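Local coordinates for protein putative amidohydrolase (Unidentified, PDB 3MKV) that probably cleaves dipeptides that end in proline, acting as a zinc-dependent prolidase of the amidohydrolase superfamily, at residues L3-L13 / Q23-D31. Sequence-based numbering, arbitrary orientation. Where two conformers were deposited one is given.
Sequences LTTFLFRNGAL and QGFEILIED
Phe6 and Ile29 face each other as a hydrogen-bonded pair, joined in both directions: Phe6 N donates to Ile29 O at 2.6 Å and Ile29 N returns a bond to Phe6 O at 2.7 Å. Two residues on, Phe8 and Ile27 repeat the exchange, with Phe8 N to Ile27 O at 3.0 Å. Strands 5-9 and 25-30 thus run antiparallel, and their side chains alternate between two faces.

Ile29 can be followed outward. Its CB lies 3.7 Å from Phe6 O and 4.0 Å from Phe6 CB, and the short branch, CG2, comes obliquely to the Phe6 ring. Because CG1 stands anti to the carbonyl carbon (chi1 -72°), the longer branch heads for Phe8, where CG1 approaches CE2 and CD1 comes to the ring edge, 3.9 Å from Phe8 CD2. Ile27 CD1 spans two partners, touching Phe8 CB and, past the corner at Asn10 and Gly11, Leu13 CD1.

The pair forms the middle of a four-stranded sheet, flanked by strands 33-38 and 48-51, in the small beta domain that amidohydrolases commonly carry beside the metal-binding TIM barrel. Phe8 and Ile29 both pack on Met405 of strand 403-406, while Phe8 and Ile27 meet Ile57, so the Phe8, Ile27 and Ile29 side of the sheet packs against strands 56-63 and 403-406.

On the opposite face, Thr5 CG2 rests 3.7 Å from Leu28 CD1. Near the far end, Glu26 runs alongside Arg9, whose two conformers leave the fit between them in some doubt; in one of them the guanidinium pairs with Asp51, while Glu26 OE2 accepts from Ile42 N.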
# COMPACT_ATOMS: atom_id res chain seq x y z
N LEU A 3 45.29 -8.99 -35.80
CA LEU A 3 46.08 -7.77 -36.16
C LEU A 3 45.38 -6.91 -37.22
O LEU A 3 45.58 -7.11 -38.42
CB LEU A 3 47.47 -8.15 -36.66
CG LEU A 3 48.52 -8.60 -35.64
CD1 LEU A 3 49.89 -8.67 -36.31
CD2 LEU A 3 48.54 -7.66 -34.44
N THR A 4 44.57 -5.96 -36.77
CA THR A 4 44.02 -4.95 -37.66
C THR A 4 44.75 -3.64 -37.38
O THR A 4 44.41 -2.91 -36.46
CB THR A 4 42.52 -4.78 -37.47
OG1 THR A 4 42.00 -3.92 -38.49
CG2 THR A 4 42.23 -4.20 -36.09
N THR A 5 45.76 -3.36 -38.20
CA THR A 5 46.77 -2.36 -37.87
C THR A 5 46.66 -1.08 -38.70
O THR A 5 46.15 -1.08 -39.81
CB THR A 5 48.18 -2.96 -38.04
OG1 THR A 5 48.32 -4.09 -37.17
CG2 THR A 5 49.25 -1.94 -37.71
N PHE A 6 47.14 0.02 -38.12
CA PHE A 6 47.14 1.31 -38.80
C PHE A 6 48.42 2.09 -38.49
O PHE A 6 48.93 2.05 -37.36
CB PHE A 6 45.92 2.16 -38.40
CG PHE A 6 44.62 1.59 -38.86
CD1 PHE A 6 44.00 2.07 -40.00
CD2 PHE A 6 44.00 0.58 -38.14
CE1 PHE A 6 42.79 1.55 -40.43
CE2 PHE A 6 42.78 0.05 -38.56
CZ PHE A 6 42.18 0.53 -39.71
N LEU A 7 48.93 2.78 -39.50
CA LEU A 7 50.11 3.59 -39.33
C LEU A 7 49.90 5.00 -39.88
O LEU A 7 49.83 5.21 -41.10
CB LEU A 7 51.34 2.93 -39.96
CG LEU A 7 52.66 3.62 -39.64
CD1 LEU A 7 53.83 2.66 -39.76
CD2 LEU A 7 52.86 4.82 -40.55
N PHE A 8 49.78 5.96 -38.97
CA PHE A 8 49.70 7.36 -39.32
C PHE A 8 51.09 7.87 -39.65
O PHE A 8 52.03 7.66 -38.88
CB PHE A 8 49.11 8.15 -38.16
CG PHE A 8 47.66 7.87 -37.90
CD1 PHE A 8 46.68 8.68 -38.44
CD2 PHE A 8 47.28 6.79 -37.12
CE1 PHE A 8 45.34 8.42 -38.20
CE2 PHE A 8 45.95 6.53 -36.89
CZ PHE A 8 44.98 7.34 -37.43
N ARG A 9 51.23 8.53 -40.79
CA ARG A 9 52.51 9.01 -41.27
C ARG A 9 52.41 10.40 -41.94
O ARG A 9 51.38 10.73 -42.50
CB ARG A 9 53.08 8.00 -42.28
CG ARG A 9 54.54 8.20 -42.64
CD ARG A 9 54.98 7.23 -43.73
NE ARG A 9 54.33 7.50 -45.02
CZ ARG A 9 54.62 8.54 -45.79
NH1 ARG A 9 53.98 8.71 -46.95
NH2 ARG A 9 55.54 9.42 -45.42
N ASN A 10 53.49 11.15 -41.93
CA ASN A 10 53.55 12.43 -42.65
C ASN A 10 52.64 13.54 -42.12
O ASN A 10 51.98 14.25 -42.90
CB ASN A 10 53.26 12.21 -44.13
CG ASN A 10 53.93 13.25 -45.00
OD1 ASN A 10 55.10 13.56 -44.82
ND2 ASN A 10 53.17 13.79 -45.95
N GLY A 11 52.61 13.72 -40.80
CA GLY A 11 51.81 14.78 -40.21
C GLY A 11 52.42 15.41 -38.97
O GLY A 11 53.46 14.97 -38.46
N ALA A 12 51.78 16.47 -38.49
CA ALA A 12 52.14 17.06 -37.22
C ALA A 12 51.42 16.28 -36.13
O ALA A 12 50.34 15.75 -36.36
CB ALA A 12 51.73 18.53 -37.18
N LEU A 13 52.03 16.20 -34.96
CA LEU A 13 51.46 15.51 -33.82
C LEU A 13 51.18 16.51 -32.73
O LEU A 13 52.05 17.29 -32.38
CB LEU A 13 52.42 14.46 -33.28
CG LEU A 13 51.94 13.70 -32.04
CD1 LEU A 13 50.55 13.14 -32.28
CD2 LEU A 13 52.91 12.61 -31.67
N GLN A 23 56.76 17.65 -35.17
CA GLN A 23 56.85 17.20 -36.56
C GLN A 23 57.70 15.94 -36.66
O GLN A 23 58.58 15.72 -35.83
CB GLN A 23 57.43 18.30 -37.43
CG GLN A 23 56.64 18.54 -38.70
CD GLN A 23 55.52 19.54 -38.50
OE1 GLN A 23 55.60 20.44 -37.65
NE2 GLN A 23 54.46 19.41 -39.30
N GLY A 24 57.42 15.11 -37.66
CA GLY A 24 58.26 13.94 -37.93
C GLY A 24 58.02 12.69 -37.11
O GLY A 24 58.90 11.84 -36.99
N PHE A 25 56.82 12.57 -36.53
CA PHE A 25 56.46 11.34 -35.82
C PHE A 25 55.60 10.40 -36.65
O PHE A 25 54.90 10.81 -37.58
CB PHE A 25 55.74 11.65 -34.51
CG PHE A 25 56.66 12.10 -33.41
CD1 PHE A 25 57.22 11.18 -32.55
CD2 PHE A 25 56.95 13.45 -33.25
CE1 PHE A 25 58.08 11.59 -31.54
CE2 PHE A 25 57.80 13.87 -32.25
CZ PHE A 25 58.37 12.94 -31.38
N GLU A 26 55.66 9.12 -36.30
CA GLU A 26 54.76 8.14 -36.86
C GLU A 26 54.05 7.41 -35.72
O GLU A 26 54.64 7.21 -34.64
CB GLU A 26 55.51 7.16 -37.77
CG GLU A 26 56.07 7.82 -39.03
CD GLU A 26 56.61 6.80 -40.03
OE1 GLU A 26 56.80 7.18 -41.21
OE2 GLU A 26 56.85 5.64 -39.64
N ILE A 27 52.80 7.01 -35.94
CA ILE A 27 52.03 6.37 -34.89
C ILE A 27 51.55 4.99 -35.33
O ILE A 27 50.99 4.83 -36.41
CB ILE A 27 50.82 7.23 -34.47
CG1 ILE A 27 51.21 8.71 -34.43
CG2 ILE A 27 50.30 6.79 -33.11
CD1 ILE A 27 50.03 9.65 -34.48
N LEU A 28 51.80 3.99 -34.50
CA LEU A 28 51.42 2.62 -34.82
C LEU A 28 50.21 2.19 -34.00
O LEU A 28 50.31 2.01 -32.79
CB LEU A 28 52.59 1.67 -34.57
CG LEU A 28 52.32 0.19 -34.85
CD1 LEU A 28 52.10 -0.07 -36.33
CD2 LEU A 28 53.45 -0.66 -34.32
N ILE A 29 49.08 2.03 -34.67
CA ILE A 29 47.86 1.58 -34.03
C ILE A 29 47.56 0.14 -34.41
O ILE A 29 47.59 -0.20 -35.59
CB ILE A 29 46.66 2.44 -34.46
CG1 ILE A 29 46.75 3.82 -33.82
CG2 ILE A 29 45.34 1.74 -34.11
CD1 ILE A 29 48.07 4.48 -34.08
N GLU A 30 47.27 -0.69 -33.42
CA GLU A 30 46.80 -2.03 -33.71
C GLU A 30 45.94 -2.60 -32.58
O GLU A 30 46.31 -2.53 -31.41
CB GLU A 30 47.96 -2.97 -34.04
CG GLU A 30 48.84 -3.29 -32.85
CD GLU A 30 50.10 -4.01 -33.27
OE1 GLU A 30 50.88 -3.45 -34.07
OE2 GLU A 30 50.30 -5.15 -32.80
N ASP A 31 44.79 -3.15 -32.96
CA ASP A 31 43.86 -3.74 -32.00
C ASP A 31 43.38 -2.77 -30.92
O ASP A 31 43.39 -3.10 -29.73
CB ASP A 31 44.46 -4.99 -31.37
CG ASP A 31 44.43 -6.18 -32.30
OD1 ASP A 31 45.00 -7.23 -31.92
OD2 ASP A 31 43.84 -6.08 -33.39